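Local coordinates for protein YJHT (Escherichia coli, PDB 2UVK) that catalyses the conversion of the alpha anomer of the sialic acid N-acetylneuraminate to the beta anomer, speeding their equilibration in the bacterial periplasm, at residues Y122-V127 with K168-F173; Q58-F63 with A110-F115; P187-A192 with T216-E221; N86-Y91 with L101-P106. All blocks are in the same frame, centred on the assembly; numbering follows the deposited sequence.

Contact 1: Y122-V127 with K168-F173; sequences YVTGGV and KFLLSF
Y122 lays one face of its ring over S172, whose CB stands 4.0 Å from the centroid of the Y122 ring in a CH-pi contact, offset toward the rim. The two face each other as a non-hydrogen-bonded antiparallel pair, and the slight serine lets the broad ring lie across the neighbouring strand. L170 comes to the same ring obliquely: chi1 (-175°) sets its CG anti to the backbone N and at the ring's edge, in plane; from there CD2 lies 4.0 Å from Y122 CD1, while CD1 meets T124 CB. On the opposite face of the sheet V123 and L171 bring their CB atoms to 4.3 Å, over the paired bonds V123 N to L171 O and L171 N to V123 O. Beyond this pair T124 continues the pairing with its side chain: OG1 donates to F169 O at 2.7 Å, from above the carbonyl plane, and takes a proton from a water that also bonds K168 O. G125 has a positive phi (81°), which suits glycine. Strands 120-125 and 169-174 are the middle two of a four-stranded propeller blade, flanked by strands 112-117 and 179-185, with helices 129-142 and 146-157 in the excursion that joins the middle two.

Contact 2: Q58-F63 with A110-F115; sequences QATSAF and AGHVTF
T60 and T114 meet through their hydroxyls, OG1 to OG1 at 2.7 Å, a hydrogen bond in which either could donate. Threonine suits both places, pairing a short-reaching hydroxyl with a methyl for packing. That methyl supplies the CH-pi contact: CG2 of T60 sits over one face of the H112 ring, 3.5 Å from its centroid and toward the rim, the two side chains reaching tip to tip. This CG2 stands anti to the carbonyl carbon of T60, which points it at the ring. NE2 of H112 is hydrogen-bonded to F71 O. An alanine in place of H112 would probably leave F71 O without this partner and T60 CG2 without the ring it rests on. Strands 60-63 and 112-115, innermost in successive Kelch blades set side by side round the propeller axis, run nearly parallel (4°) with no direct backbone bond between them. Water bridges instead. One molecule donates to Q58 O and H112 O and accepts weakly from G111 N; another joins S61 O to T114 O, the latter bond weak. Further contacts are van der Waals: A62 CB reaches T114 CG2 at 4.3 Å, and Q58 OE1 lies 3.5 Å from CA of G111, whose backbone angles would jam a CB against A110 O.

Contact 3: P187-A192 with T216-E221; sequences PWYGTA and TDAVFE
The loop carrying W188, Y189 and T191 passes the T216-F220 segment at 118° between their end-to-end directions, and the backbones stay well apart: the nearest CA atoms are 8.2 Å from each other, T191 to T216. Side chains, the longest of them aromatic, therefore bridge the gap. Y189 and T216 reach tip to tip, OH to OG1 at 2.8 Å, a hydrogen bond in which either could donate. T216 OG1 also accepts from A218 N at 3.1 Å, which makes an ST turn, and OG1 is placed for both by standing anti to its own backbone N (chi1 -177°). F220 turns its edge to the face of Y189 in a T-shaped pair, planes at 80°, with CZ of F220 3.9 Å from CZ of Y189. Its other neighbour, W188, lies nearly parallel but slid aside, with little stacking; W188 CE3 and F220 CD1 touch at 3.5 Å. T191 and T216 cross at about a right angle and meet by their CG2 methyls. K233 adds a cation-pi contact to W188, while the backbone of A192 bonds that of E209, the predicted proton acceptor, whose side chain is about 6 Å from that of T191. The chemistry is that of an aromatic cluster pinned at one polar point: flat rings fill the distance between loop and blade, and the hydroxyl pair probably fixes where the Y189 ring ends.

Contact 4: N86-Y91 with L101-P106; sequences NDVHKY and LMSHAP
L101 sets its two branches against the strand of V88 and K90: CD1 lies 3.7 Å from V88 CG1 and CD2 3.9 Å from K90 CB. A forked leucine suits this, one methyl for each residue, with CG brought toward the strand by standing anti to its carbonyl carbon (chi1 -55°). The backbone joins in as well, L101 N donating to V88 O at 2.9 Å. V88 CG2 meets S103 OG, whose polar partner is Q178 O; V88 N donates to a water near L101 O and S103 O. N86 grips the far end of the loop. Its ND2 donates to A105 O at 3.0 Å, on a lone pair and within the amide's own plane, while A105 N gives N86 O a weak bond. The small A105 lets the backbones come this close. A leucine in place of N86 would have no side-chain N-H to give, and would probably leave A105 O without this bond and the loop end freer to shift. A105 O also accepts from N130 of the second subunit. The chemistry thus changes along this part of Kelch 2, from aliphatic packing at L101 to amide bonding at N86, where one carbonyl serves both fold and dimer.

How the contacts relate
Contact 2 lies deepest, its centre about 6 Å from that of the chain, and contact 1 is likewise buried; contacts 3 and 4 are partly buried and farther out. Contacts 1 and 2 share a blade, since strands 112-117 and 120-125 are neighbours in one sheet, and contacts 2 and 4 both reach the sheet that begins with strand 60-64. Among the links between contacts, F173 packs on L101 of contact 4, and G126 N probably bonds T191 O in the loop of contact 3. Contact 1 relies on direct backbone bonds, contact 2 on hydroxyls and waters, contact 3 mainly on aromatic rings; contact 4 mixes aliphatic packing with amide bonds. Contacts 1 and 4 also touch the second subunit.

Contact 1: Y122-V127 with K168-F173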
# COMPACT_ATOMS: atom_id res chain seq x y z
N TYR B 122 -9.97 -6.75 -12.58
CA TYR B 122 -10.13 -5.73 -11.57
C TYR B 122 -9.97 -6.38 -10.20
O TYR B 122 -10.54 -7.45 -9.95
CB TYR B 122 -11.52 -5.11 -11.66
CG TYR B 122 -11.66 -4.10 -12.78
CD1 TYR B 122 -11.66 -2.74 -12.51
CD2 TYR B 122 -11.79 -4.50 -14.08
CE1 TYR B 122 -11.81 -1.79 -13.54
CE2 TYR B 122 -11.91 -3.59 -15.10
CZ TYR B 122 -11.90 -2.23 -14.83
OH TYR B 122 -12.07 -1.31 -15.87
N VAL B 123 -9.22 -5.70 -9.34
CA VAL B 123 -8.85 -6.21 -8.00
C VAL B 123 -9.16 -5.16 -6.94
O VAL B 123 -8.86 -3.98 -7.12
CB VAL B 123 -7.33 -6.53 -7.95
CG1 VAL B 123 -6.91 -6.93 -6.54
CG2 VAL B 123 -6.98 -7.63 -8.97
N THR B 124 -9.78 -5.58 -5.85
CA THR B 124 -9.90 -4.71 -4.67
C THR B 124 -9.89 -5.58 -3.44
O THR B 124 -10.01 -6.81 -3.54
CB THR B 124 -11.15 -3.80 -4.73
OG1 THR B 124 -11.06 -2.81 -3.71
CG2 THR B 124 -12.43 -4.58 -4.66
N GLY B 125 -9.71 -4.94 -2.29
CA GLY B 125 -9.66 -5.67 -1.03
C GLY B 125 -8.31 -6.29 -0.74
O GLY B 125 -7.38 -6.21 -1.54
N GLY B 126 -8.24 -6.92 0.41
CA GLY B 126 -7.05 -7.60 0.85
C GLY B 126 -6.36 -6.94 2.02
O GLY B 126 -6.53 -5.73 2.28
N VAL B 127 -5.56 -7.74 2.70
CA VAL B 127 -4.78 -7.25 3.83
C VAL B 127 -3.68 -6.30 3.35
O VAL B 127 -3.34 -6.25 2.16
CB VAL B 127 -4.14 -8.43 4.59
CG1 VAL B 127 -5.20 -9.41 5.05
CG2 VAL B 127 -3.03 -9.11 3.74
N LYS B 168 -8.71 -0.48 -0.03
CA LYS B 168 -9.96 0.09 -0.54
C LYS B 168 -9.86 0.53 -1.99
O LYS B 168 -10.88 0.89 -2.59
CB LYS B 168 -10.43 1.29 0.31
CG LYS B 168 -9.58 2.51 0.22
CD LYS B 168 -10.21 3.70 0.96
CE LYS B 168 -9.39 4.95 0.86
NZ LYS B 168 -10.19 6.12 1.39
N PHE B 169 -8.66 0.51 -2.57
CA PHE B 169 -8.45 0.92 -3.95
C PHE B 169 -8.95 -0.15 -4.90
O PHE B 169 -8.96 -1.33 -4.58
CB PHE B 169 -7.00 1.22 -4.24
CG PHE B 169 -6.48 2.41 -3.51
CD1 PHE B 169 -6.73 3.69 -4.00
CD2 PHE B 169 -5.76 2.28 -2.34
CE1 PHE B 169 -6.25 4.79 -3.35
CE2 PHE B 169 -5.28 3.38 -1.69
CZ PHE B 169 -5.54 4.65 -2.19
N LEU B 170 -9.35 0.30 -6.09
CA LEU B 170 -9.72 -0.59 -7.19
C LEU B 170 -8.60 -0.50 -8.23
O LEU B 170 -8.27 0.59 -8.70
CB LEU B 170 -11.05 -0.16 -7.81
CG LEU B 170 -11.64 -1.06 -8.90
CD1 LEU B 170 -12.04 -2.39 -8.36
CD2 LEU B 170 -12.85 -0.36 -9.55
N LEU B 171 -8.02 -1.65 -8.56
CA LEU B 171 -6.89 -1.75 -9.47
C LEU B 171 -7.36 -2.48 -10.73
O LEU B 171 -8.21 -3.36 -10.64
CB LEU B 171 -5.77 -2.57 -8.81
CG LEU B 171 -5.35 -2.20 -7.37
CD1 LEU B 171 -4.27 -3.21 -6.89
CD2 LEU B 171 -4.90 -0.78 -7.25
N SER B 172 -6.80 -2.13 -11.88
CA SER B 172 -7.08 -2.91 -13.08
C SER B 172 -5.78 -3.37 -13.74
O SER B 172 -4.83 -2.59 -13.89
CB SER B 172 -7.96 -2.14 -14.08
OG SER B 172 -7.32 -0.98 -14.59
N PHE B 173 -5.76 -4.65 -14.07
CA PHE B 173 -4.65 -5.30 -14.76
C PHE B 173 -5.09 -5.54 -16.20
O PHE B 173 -6.12 -6.17 -16.44
CB PHE B 173 -4.33 -6.63 -14.07
CG PHE B 173 -3.44 -7.54 -14.87
CD1 PHE B 173 -2.07 -7.41 -14.84
CD2 PHE B 173 -3.99 -8.57 -15.65
CE1 PHE B 173 -1.24 -8.27 -15.58
CE2 PHE B 173 -3.15 -9.41 -16.36
CZ PHE B 173 -1.80 -9.25 -16.32
O HOH W 1 -12.84 -1.50 -2.13

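Contact 2: Q58-F63 with A110-F115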
# COMPACT_ATOMS: atom_id res chain seq x y z
N GLN B 58 -5.64 -18.16 -0.60
CA GLN B 58 -6.30 -16.87 -0.83
C GLN B 58 -5.80 -16.12 -2.08
O GLN B 58 -5.89 -14.89 -2.16
CB GLN B 58 -6.26 -15.97 0.42
CG GLN B 58 -6.94 -16.60 1.63
CD GLN B 58 -7.09 -15.65 2.78
OE1 GLN B 58 -7.64 -14.57 2.62
NE2 GLN B 58 -6.56 -16.02 3.93
N ALA B 59 -5.29 -16.85 -3.07
CA ALA B 59 -5.09 -16.28 -4.41
C ALA B 59 -6.43 -16.07 -5.11
O ALA B 59 -7.48 -16.57 -4.69
CB ALA B 59 -4.23 -17.20 -5.24
N THR B 60 -6.38 -15.31 -6.19
CA THR B 60 -7.56 -15.18 -7.06
C THR B 60 -7.14 -15.52 -8.49
O THR B 60 -5.95 -15.61 -8.80
CB THR B 60 -8.14 -13.75 -7.06
OG1 THR B 60 -7.17 -12.83 -7.56
CG2 THR B 60 -8.62 -13.35 -5.67
N SER B 61 -8.12 -15.70 -9.36
CA SER B 61 -7.82 -16.02 -10.76
C SER B 61 -8.92 -15.52 -11.68
O SER B 61 -10.07 -15.43 -11.26
CB SER B 61 -7.62 -17.53 -10.93
OG SER B 61 -8.77 -18.26 -10.49
N ALA B 62 -8.53 -15.23 -12.92
CA ALA B 62 -9.44 -14.70 -13.94
C ALA B 62 -9.08 -15.29 -15.27
O ALA B 62 -7.92 -15.41 -15.59
CB ALA B 62 -9.31 -13.23 -14.01
N PHE B 63 -10.11 -15.66 -16.05
CA PHE B 63 -9.91 -16.06 -17.45
C PHE B 63 -10.16 -14.86 -18.32
O PHE B 63 -11.18 -14.19 -18.19
CB PHE B 63 -10.85 -17.17 -17.90
CG PHE B 63 -10.17 -18.47 -18.08
CD1 PHE B 63 -10.45 -19.52 -17.25
CD2 PHE B 63 -9.19 -18.61 -19.05
CE1 PHE B 63 -9.79 -20.71 -17.40
CE2 PHE B 63 -8.52 -19.81 -19.21
CZ PHE B 63 -8.82 -20.87 -18.38
N ALA B 110 -3.93 -10.56 -0.86
CA ALA B 110 -4.44 -11.72 -0.12
C ALA B 110 -5.69 -11.34 0.62
O ALA B 110 -5.64 -10.42 1.42
CB ALA B 110 -3.39 -12.28 0.87
N GLY B 111 -6.79 -12.04 0.31
CA GLY B 111 -8.10 -11.63 0.77
C GLY B 111 -8.77 -10.67 -0.19
O GLY B 111 -9.88 -10.20 0.06
N HIS B 112 -8.08 -10.35 -1.27
CA HIS B 112 -8.64 -9.56 -2.36
C HIS B 112 -9.71 -10.36 -3.11
O HIS B 112 -9.83 -11.59 -3.00
CB HIS B 112 -7.53 -9.13 -3.31
CG HIS B 112 -6.78 -10.28 -3.90
ND1 HIS B 112 -6.17 -11.25 -3.12
CD2 HIS B 112 -6.54 -10.62 -5.19
CE1 HIS B 112 -5.61 -12.14 -3.92
NE2 HIS B 112 -5.80 -11.77 -5.17
N VAL B 113 -10.47 -9.62 -3.90
CA VAL B 113 -11.33 -10.24 -4.90
C VAL B 113 -10.79 -9.90 -6.28
O VAL B 113 -9.97 -8.99 -6.44
CB VAL B 113 -12.80 -9.76 -4.78
CG1 VAL B 113 -13.40 -10.22 -3.45
CG2 VAL B 113 -12.91 -8.26 -5.02
N THR B 114 -11.25 -10.63 -7.29
CA THR B 114 -10.94 -10.28 -8.68
C THR B 114 -12.14 -10.59 -9.56
O THR B 114 -12.80 -11.62 -9.39
CB THR B 114 -9.67 -11.03 -9.16
OG1 THR B 114 -8.58 -10.67 -8.31
CG2 THR B 114 -9.30 -10.69 -10.58
N PHE B 115 -12.44 -9.64 -10.45
CA PHE B 115 -13.48 -9.84 -11.47
C PHE B 115 -13.00 -9.31 -12.81
O PHE B 115 -12.09 -8.50 -12.89
CB PHE B 115 -14.81 -9.19 -11.04
CG PHE B 115 -14.74 -7.69 -10.85
CD1 PHE B 115 -15.20 -6.83 -11.83
CD2 PHE B 115 -14.28 -7.13 -9.66
CE1 PHE B 115 -15.19 -5.45 -11.64
CE2 PHE B 115 -14.26 -5.75 -9.48
CZ PHE B 115 -14.71 -4.91 -10.48
O HOH W 2 -8.33 -13.67 -1.75
O HOH W 3 -11.98 -13.18 -11.45

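Contact 3: P187-A192 with T216-E221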
# COMPACT_ATOMS: atom_id res chain seq x y z
N PRO B 187 -15.51 4.70 -1.48
CA PRO B 187 -15.71 5.79 -0.53
C PRO B 187 -15.71 5.39 0.95
O PRO B 187 -15.67 6.28 1.82
CB PRO B 187 -17.10 6.32 -0.89
CG PRO B 187 -17.52 5.65 -2.19
CD PRO B 187 -16.70 4.41 -2.31
N TRP B 188 -15.71 4.09 1.24
CA TRP B 188 -15.87 3.57 2.59
C TRP B 188 -14.57 2.88 3.07
O TRP B 188 -13.66 3.56 3.51
CB TRP B 188 -17.10 2.66 2.63
CG TRP B 188 -18.32 3.47 2.24
CD1 TRP B 188 -18.86 4.50 2.95
CD2 TRP B 188 -19.08 3.37 1.03
NE1 TRP B 188 -19.92 5.03 2.27
CE2 TRP B 188 -20.08 4.36 1.09
CE3 TRP B 188 -19.03 2.54 -0.09
CZ2 TRP B 188 -21.00 4.54 0.07
CZ3 TRP B 188 -19.94 2.73 -1.10
CH2 TRP B 188 -20.93 3.71 -1.01
N TYR B 189 -14.50 1.56 2.99
CA TYR B 189 -13.33 0.83 3.52
C TYR B 189 -13.13 -0.45 2.73
O TYR B 189 -14.05 -0.94 2.08
CB TYR B 189 -13.53 0.51 5.02
CG TYR B 189 -14.83 -0.19 5.30
CD1 TYR B 189 -14.94 -1.57 5.25
CD2 TYR B 189 -15.98 0.54 5.60
CE1 TYR B 189 -16.13 -2.20 5.47
CE2 TYR B 189 -17.19 -0.09 5.82
CZ TYR B 189 -17.27 -1.47 5.76
OH TYR B 189 -18.48 -2.08 5.97
N GLY B 190 -11.92 -0.99 2.78
CA GLY B 190 -11.63 -2.28 2.15
C GLY B 190 -11.89 -3.43 3.10
O GLY B 190 -11.99 -3.23 4.30
N THR B 191 -12.07 -4.62 2.53
CA THR B 191 -12.25 -5.84 3.29
C THR B 191 -11.28 -6.91 2.78
O THR B 191 -10.71 -6.78 1.70
CB THR B 191 -13.67 -6.41 3.10
OG1 THR B 191 -13.85 -6.75 1.71
CG2 THR B 191 -14.75 -5.39 3.58
N ALA B 192 -11.16 -7.97 3.56
CA ALA B 192 -10.42 -9.16 3.17
C ALA B 192 -11.41 -10.33 3.24
O ALA B 192 -12.06 -10.54 4.24
CB ALA B 192 -9.23 -9.37 4.10
N THR B 216 -17.88 -7.53 8.27
CA THR B 216 -18.95 -6.59 7.94
C THR B 216 -20.11 -7.33 7.26
O THR B 216 -19.89 -8.31 6.55
CB THR B 216 -18.45 -5.47 7.03
OG1 THR B 216 -19.52 -4.54 6.79
CG2 THR B 216 -17.98 -6.01 5.70
N ASP B 217 -21.36 -6.89 7.52
CA ASP B 217 -22.51 -7.41 6.79
C ASP B 217 -22.83 -6.55 5.56
O ASP B 217 -23.82 -6.77 4.88
CB ASP B 217 -23.74 -7.54 7.71
CG ASP B 217 -24.25 -6.21 8.18
OD1 ASP B 217 -23.52 -5.22 8.03
OD2 ASP B 217 -25.39 -6.18 8.71
N ALA B 218 -21.92 -5.62 5.23
CA ALA B 218 -22.13 -4.73 4.10
C ALA B 218 -22.17 -5.47 2.77
O ALA B 218 -21.56 -6.55 2.60
CB ALA B 218 -21.06 -3.66 4.07
N VAL B 219 -22.84 -4.84 1.81
CA VAL B 219 -22.88 -5.23 0.43
C VAL B 219 -22.67 -3.97 -0.37
O VAL B 219 -23.46 -3.04 -0.26
CB VAL B 219 -24.23 -5.83 0.02
CG1 VAL B 219 -24.27 -6.15 -1.48
CG2 VAL B 219 -24.54 -7.01 0.90
N PHE B 220 -21.60 -3.91 -1.14
CA PHE B 220 -21.32 -2.77 -1.99
C PHE B 220 -21.57 -3.10 -3.45
O PHE B 220 -21.27 -4.19 -3.91
CB PHE B 220 -19.87 -2.33 -1.82
CG PHE B 220 -19.50 -2.02 -0.41
CD1 PHE B 220 -19.89 -0.83 0.18
CD2 PHE B 220 -18.74 -2.92 0.34
CE1 PHE B 220 -19.56 -0.55 1.46
CE2 PHE B 220 -18.38 -2.62 1.64
CZ PHE B 220 -18.78 -1.43 2.21
N GLU B 221 -22.11 -2.13 -4.18
CA GLU B 221 -22.32 -2.25 -5.58
C GLU B 221 -21.44 -1.25 -6.30
O GLU B 221 -21.44 -0.04 -6.00
CB GLU B 221 -23.79 -1.94 -5.88
CG GLU B 221 -24.20 -2.13 -7.29
CD GLU B 221 -25.64 -1.76 -7.43
OE1 GLU B 221 -25.90 -0.53 -7.52
OE2 GLU B 221 -26.48 -2.70 -7.35

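Contact 4: N86-Y91 with L101-P106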
# COMPACT_ATOMS: atom_id res chain seq x y z
N ASN B 86 2.39 -10.19 -4.54
CA ASN B 86 1.79 -9.15 -5.40
C ASN B 86 1.98 -9.47 -6.87
O ASN B 86 2.01 -8.58 -7.69
CB ASN B 86 2.38 -7.75 -5.11
CG ASN B 86 3.79 -7.57 -5.72
OD1 ASN B 86 4.58 -8.52 -5.75
ND2 ASN B 86 4.09 -6.36 -6.20
N ASP B 87 2.12 -10.76 -7.17
CA ASP B 87 2.50 -11.17 -8.52
C ASP B 87 1.35 -11.70 -9.37
O ASP B 87 0.22 -11.88 -8.89
CB ASP B 87 3.65 -12.19 -8.47
CG ASP B 87 3.31 -13.44 -7.69
OD1 ASP B 87 2.14 -13.59 -7.22
OD2 ASP B 87 4.22 -14.30 -7.50
N VAL B 88 1.66 -11.89 -10.66
CA VAL B 88 0.71 -12.45 -11.61
C VAL B 88 1.40 -13.57 -12.40
O VAL B 88 2.53 -13.40 -12.88
CB VAL B 88 0.21 -11.37 -12.59
CG1 VAL B 88 -0.90 -11.92 -13.52
CG2 VAL B 88 -0.24 -10.11 -11.85
N HIS B 89 0.72 -14.70 -12.47
CA HIS B 89 1.14 -15.81 -13.32
C HIS B 89 0.09 -16.02 -14.40
O HIS B 89 -1.08 -15.78 -14.18
CB HIS B 89 1.30 -17.07 -12.50
CG HIS B 89 2.55 -17.09 -11.66
ND1 HIS B 89 2.67 -16.39 -10.48
CD2 HIS B 89 3.72 -17.76 -11.82
CE1 HIS B 89 3.86 -16.62 -9.95
NE2 HIS B 89 4.52 -17.45 -10.75
N LYS B 90 0.54 -16.47 -15.57
CA LYS B 90 -0.36 -16.76 -16.69
C LYS B 90 -0.23 -18.21 -17.09
O LYS B 90 0.88 -18.70 -17.29
CB LYS B 90 0.00 -15.88 -17.88
CG LYS B 90 -0.82 -16.14 -19.13
CD LYS B 90 -0.53 -15.12 -20.21
CE LYS B 90 0.86 -15.27 -20.79
NZ LYS B 90 1.01 -16.46 -21.68
N TYR B 91 -1.36 -18.89 -17.20
CA TYR B 91 -1.41 -20.28 -17.68
C TYR B 91 -2.06 -20.30 -19.05
O TYR B 91 -3.16 -19.78 -19.24
CB TYR B 91 -2.21 -21.14 -16.73
CG TYR B 91 -2.47 -22.55 -17.22
CD1 TYR B 91 -1.48 -23.53 -17.17
CD2 TYR B 91 -3.72 -22.90 -17.74
CE1 TYR B 91 -1.73 -24.82 -17.60
CE2 TYR B 91 -3.96 -24.21 -18.19
CZ TYR B 91 -2.97 -25.14 -18.10
OH TYR B 91 -3.19 -26.41 -18.55
N LEU B 101 4.57 -13.34 -14.90
CA LEU B 101 4.63 -12.10 -15.67
C LEU B 101 5.54 -11.11 -14.96
O LEU B 101 5.65 -11.12 -13.71
CB LEU B 101 3.23 -11.51 -15.88
CG LEU B 101 2.19 -12.43 -16.53
CD1 LEU B 101 0.88 -11.68 -16.74
CD2 LEU B 101 2.70 -13.01 -17.86
N MSE B 102 6.22 -10.28 -15.74
CA MSE B 102 6.96 -9.16 -15.16
C MSE B 102 5.93 -8.08 -14.95
O MSE B 102 5.61 -7.33 -15.87
CB MSE B 102 8.09 -8.71 -16.08
CG MSE B 102 8.92 -7.58 -15.48
SE MSE B 102 10.53 -7.24 -16.52
CE MSE B 102 11.73 -8.59 -15.75
N SER B 103 5.37 -8.04 -13.74
CA SER B 103 4.22 -7.21 -13.45
C SER B 103 4.18 -7.01 -11.94
O SER B 103 4.22 -7.99 -11.21
CB SER B 103 2.97 -7.94 -13.89
OG SER B 103 1.82 -7.17 -13.70
N HIS B 104 4.04 -5.77 -11.50
CA HIS B 104 4.12 -5.46 -10.06
C HIS B 104 2.87 -4.74 -9.58
O HIS B 104 2.72 -3.53 -9.80
CB HIS B 104 5.35 -4.59 -9.82
CG HIS B 104 6.62 -5.33 -10.10
ND1 HIS B 104 7.35 -5.19 -11.26
CD2 HIS B 104 7.25 -6.27 -9.36
CE1 HIS B 104 8.40 -6.00 -11.20
NE2 HIS B 104 8.34 -6.69 -10.08
N ALA B 105 1.97 -5.46 -8.92
CA ALA B 105 0.78 -4.83 -8.37
C ALA B 105 1.19 -3.87 -7.25
O ALA B 105 2.08 -4.18 -6.45
CB ALA B 105 -0.17 -5.90 -7.85
N PRO B 106 0.55 -2.70 -7.20
CA PRO B 106 0.91 -1.72 -6.19
C PRO B 106 0.62 -2.11 -4.75
O PRO B 106 1.17 -1.49 -3.82
CB PRO B 106 0.10 -0.48 -6.60
CG PRO B 106 -1.00 -1.02 -7.38
CD PRO B 106 -0.43 -2.14 -8.15
O HOH W 4 4.19 -10.89 -11.40